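PlyP35 (Listeria phage P35, PDB 6S3Y) probably binds the cell wall of Listeria through the C-terminal binding domain of a phage endolysin, presumably directing the enzyme to its substrate. Local coordinates at residues A[27-32]-A[49-54]. Numbering follows the deposited sequence.
Sequences SVRQWK and GVVKDG
In R29, which reaches V51 and D53, CG lies anti to the carbonyl carbon and chi2 (-73°) bends CD out of the extended line; in D53, CG takes the same position. The guanidinium meets the carboxylate end-on, and both terminal nitrogens converge on a single oxygen. NH1 of R29 lies 2.8 Å from OD1 of D53 and meets the syn lone pair of that oxygen, on the side of OD2; NH2 of R29, 2.9 Å from the same OD1, arrives nearly along the C-O axis. With the two planes only 25° apart, the salt bridge is almost flat, although both bonds are bent. NH1 of R29 also donates to the carbonyl O of V28 (2.9 Å), from above the carbonyl plane, which further fixes the rotation of the group. Against one guanidinium face, toward its rim, V51 CG1 sits 3.4 Å from R29 CZ, while V51 CG2 approaches R29 NE at 3.4 Å. V28 CG1 adds an apolar touch on V51 CG1 at 3.8 Å. Strands 29-32 and 49-53 run roughly crosswise, at 101°. They belong to different antiparallel sheets: 27-32 pairs with 6-17, where V28 and R29 form a classic beta bulge opposite F16, and 46-53 pairs with 36-41 and 56-63. Side chains therefore tie together two sheets of the SH3-like cell-wall-binding module, at its surface. An arginine held in plane by carboxylate and carbonyl while a valine packs on its face combines charge pairing with apolar packing, and it would probably favour the ionised form of D53, although solvent should weaken the effect.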
loop_
_atom_site.group_PDB
_atom_site.type_symbol
_atom_site.label_atom_id
_atom_site.label_comp_id
_atom_site.label_asym_id
_atom_site.label_seq_id
_atom_site.Cartn_x
_atom_site.Cartn_y
_atom_site.Cartn_z
ATOM N N SER A 27 -8.727 3.720 0.133
ATOM C CA SER A 27 -7.691 4.617 0.687
ATOM C C SER A 27 -8.383 5.796 1.380
ATOM O O SER A 27 -9.127 6.520 0.734
ATOM C CB SER A 27 -6.734 5.065 -0.378
ATOM O OG SER A 27 -5.970 3.954 -0.837
ATOM N N VAL A 28 -8.176 5.945 2.675
ATOM C CA VAL A 28 -8.545 7.195 3.407
ATOM C C VAL A 28 -7.520 8.273 3.031
ATOM O O VAL A 28 -7.931 9.403 2.769
ATOM C CB VAL A 28 -8.598 6.932 4.920
ATOM C CG1 VAL A 28 -8.815 8.211 5.690
ATOM C CG2 VAL A 28 -9.676 5.918 5.255
ATOM N N ARG A 29 -6.237 7.922 3.006
ATOM C CA ARG A 29 -5.142 8.783 2.495
ATOM C C ARG A 29 -4.154 7.916 1.707
ATOM O O ARG A 29 -3.904 6.769 2.115
ATOM C CB ARG A 29 -4.352 9.472 3.616
ATOM C CG ARG A 29 -5.154 10.486 4.409
ATOM C CD ARG A 29 -5.451 11.762 3.674
ATOM N NE ARG A 29 -6.119 12.738 4.534
ATOM C CZ ARG A 29 -7.432 12.851 4.676
ATOM N NH1 ARG A 29 -8.255 12.047 4.035
ATOM N NH2 ARG A 29 -7.959 13.785 5.440
ATOM N N GLN A 30 -3.583 8.477 0.648
ATOM C CA GLN A 30 -2.357 7.995 0.004
ATOM C C GLN A 30 -1.306 9.048 0.303
ATOM O O GLN A 30 -1.213 10.033 -0.437
ATOM C CB GLN A 30 -2.660 7.689 -1.466
ATOM C CG GLN A 30 -3.455 6.400 -1.613
ATOM C CD GLN A 30 -3.699 5.976 -3.035
ATOM O OE1 GLN A 30 -3.155 6.543 -3.972
ATOM N NE2 GLN A 30 -4.573 4.989 -3.195
ATOM N N TRP A 31 -0.585 8.853 1.396
ATOM C CA TRP A 31 0.370 9.836 1.933
ATOM C C TRP A 31 1.682 9.742 1.148
ATOM O O TRP A 31 2.315 8.663 1.157
ATOM C CB TRP A 31 0.622 9.591 3.421
ATOM C CG TRP A 31 -0.424 10.105 4.367
ATOM C CD1 TRP A 31 -1.093 11.295 4.337
ATOM C CD2 TRP A 31 -0.842 9.451 5.581
ATOM N NE1 TRP A 31 -1.918 11.406 5.424
ATOM C CE2 TRP A 31 -1.766 10.301 6.217
ATOM C CE3 TRP A 31 -0.508 8.234 6.190
ATOM C CZ2 TRP A 31 -2.370 9.968 7.423
ATOM C CZ3 TRP A 31 -1.088 7.911 7.391
ATOM C CH2 TRP A 31 -2.002 8.769 7.997
ATOM N N LYS A 32 2.116 10.870 0.586
ATOM C CA LYS A 32 3.424 10.990 -0.103
ATOM C C LYS A 32 4.540 10.530 0.838
ATOM O O LYS A 32 4.480 10.832 2.060
ATOM C CB LYS A 32 3.629 12.443 -0.551
ATOM C CG LYS A 32 4.773 12.633 -1.532
ATOM C CD LYS A 32 4.872 14.058 -2.045
ATOM C CE LYS A 32 5.000 15.084 -0.932
ATOM N NZ LYS A 32 5.115 16.468 -1.451
ATOM N N GLY A 49 -4.866 5.421 12.820
ATOM C CA GLY A 49 -4.938 6.826 13.224
ATOM C C GLY A 49 -6.200 7.459 12.703
ATOM O O GLY A 49 -7.010 6.748 12.061
ATOM N N VAL A 50 -6.343 8.756 12.960
ATOM C CA VAL A 50 -7.514 9.542 12.537
ATOM C C VAL A 50 -7.023 10.752 11.743
ATOM O O VAL A 50 -5.958 11.266 12.056
ATOM C CB VAL A 50 -8.320 9.920 13.785
ATOM C CG1 VAL A 50 -9.436 10.890 13.466
ATOM C CG2 VAL A 50 -8.896 8.665 14.427
ATOM N N VAL A 51 -7.795 11.140 10.731
ATOM C CA VAL A 51 -7.615 12.378 9.931
ATOM C C VAL A 51 -8.981 13.080 9.879
ATOM O O VAL A 51 -10.007 12.449 10.259
ATOM C CB VAL A 51 -7.095 11.904 8.559
ATOM C CG1 VAL A 51 -8.175 11.403 7.675
ATOM C CG2 VAL A 51 -5.988 12.690 7.976
ATOM N N LYS A 52 -9.013 14.316 9.416
ATOM C CA LYS A 52 -10.276 15.084 9.243
ATOM C C LYS A 52 -10.645 15.114 7.770
ATOM O O LYS A 52 -9.812 15.571 6.988
ATOM C CB LYS A 52 -10.115 16.528 9.738
ATOM C CG LYS A 52 -9.622 16.673 11.162
ATOM C CD LYS A 52 -10.513 16.047 12.223
ATOM C CE LYS A 52 -11.495 17.013 12.866
ATOM N NZ LYS A 52 -12.570 17.404 11.921
ATOM N N ASP A 53 -11.832 14.636 7.406
ATOM C CA ASP A 53 -12.458 14.906 6.086
ATOM C C ASP A 53 -13.582 15.915 6.337
ATOM O O ASP A 53 -14.667 15.492 6.809
ATOM C CB ASP A 53 -12.959 13.633 5.404
ATOM C CG ASP A 53 -11.869 12.727 4.852
ATOM O OD1 ASP A 53 -10.719 13.177 4.671
ATOM O OD2 ASP A 53 -12.202 11.577 4.546
ATOM N N GLY A 54 -13.289 17.203 6.114
ATOM C CA GLY A 54 -14.152 18.319 6.546
ATOM C C GLY A 54 -14.219 18.383 8.061
ATOM O O GLY A 54 -13.159 18.491 8.698
#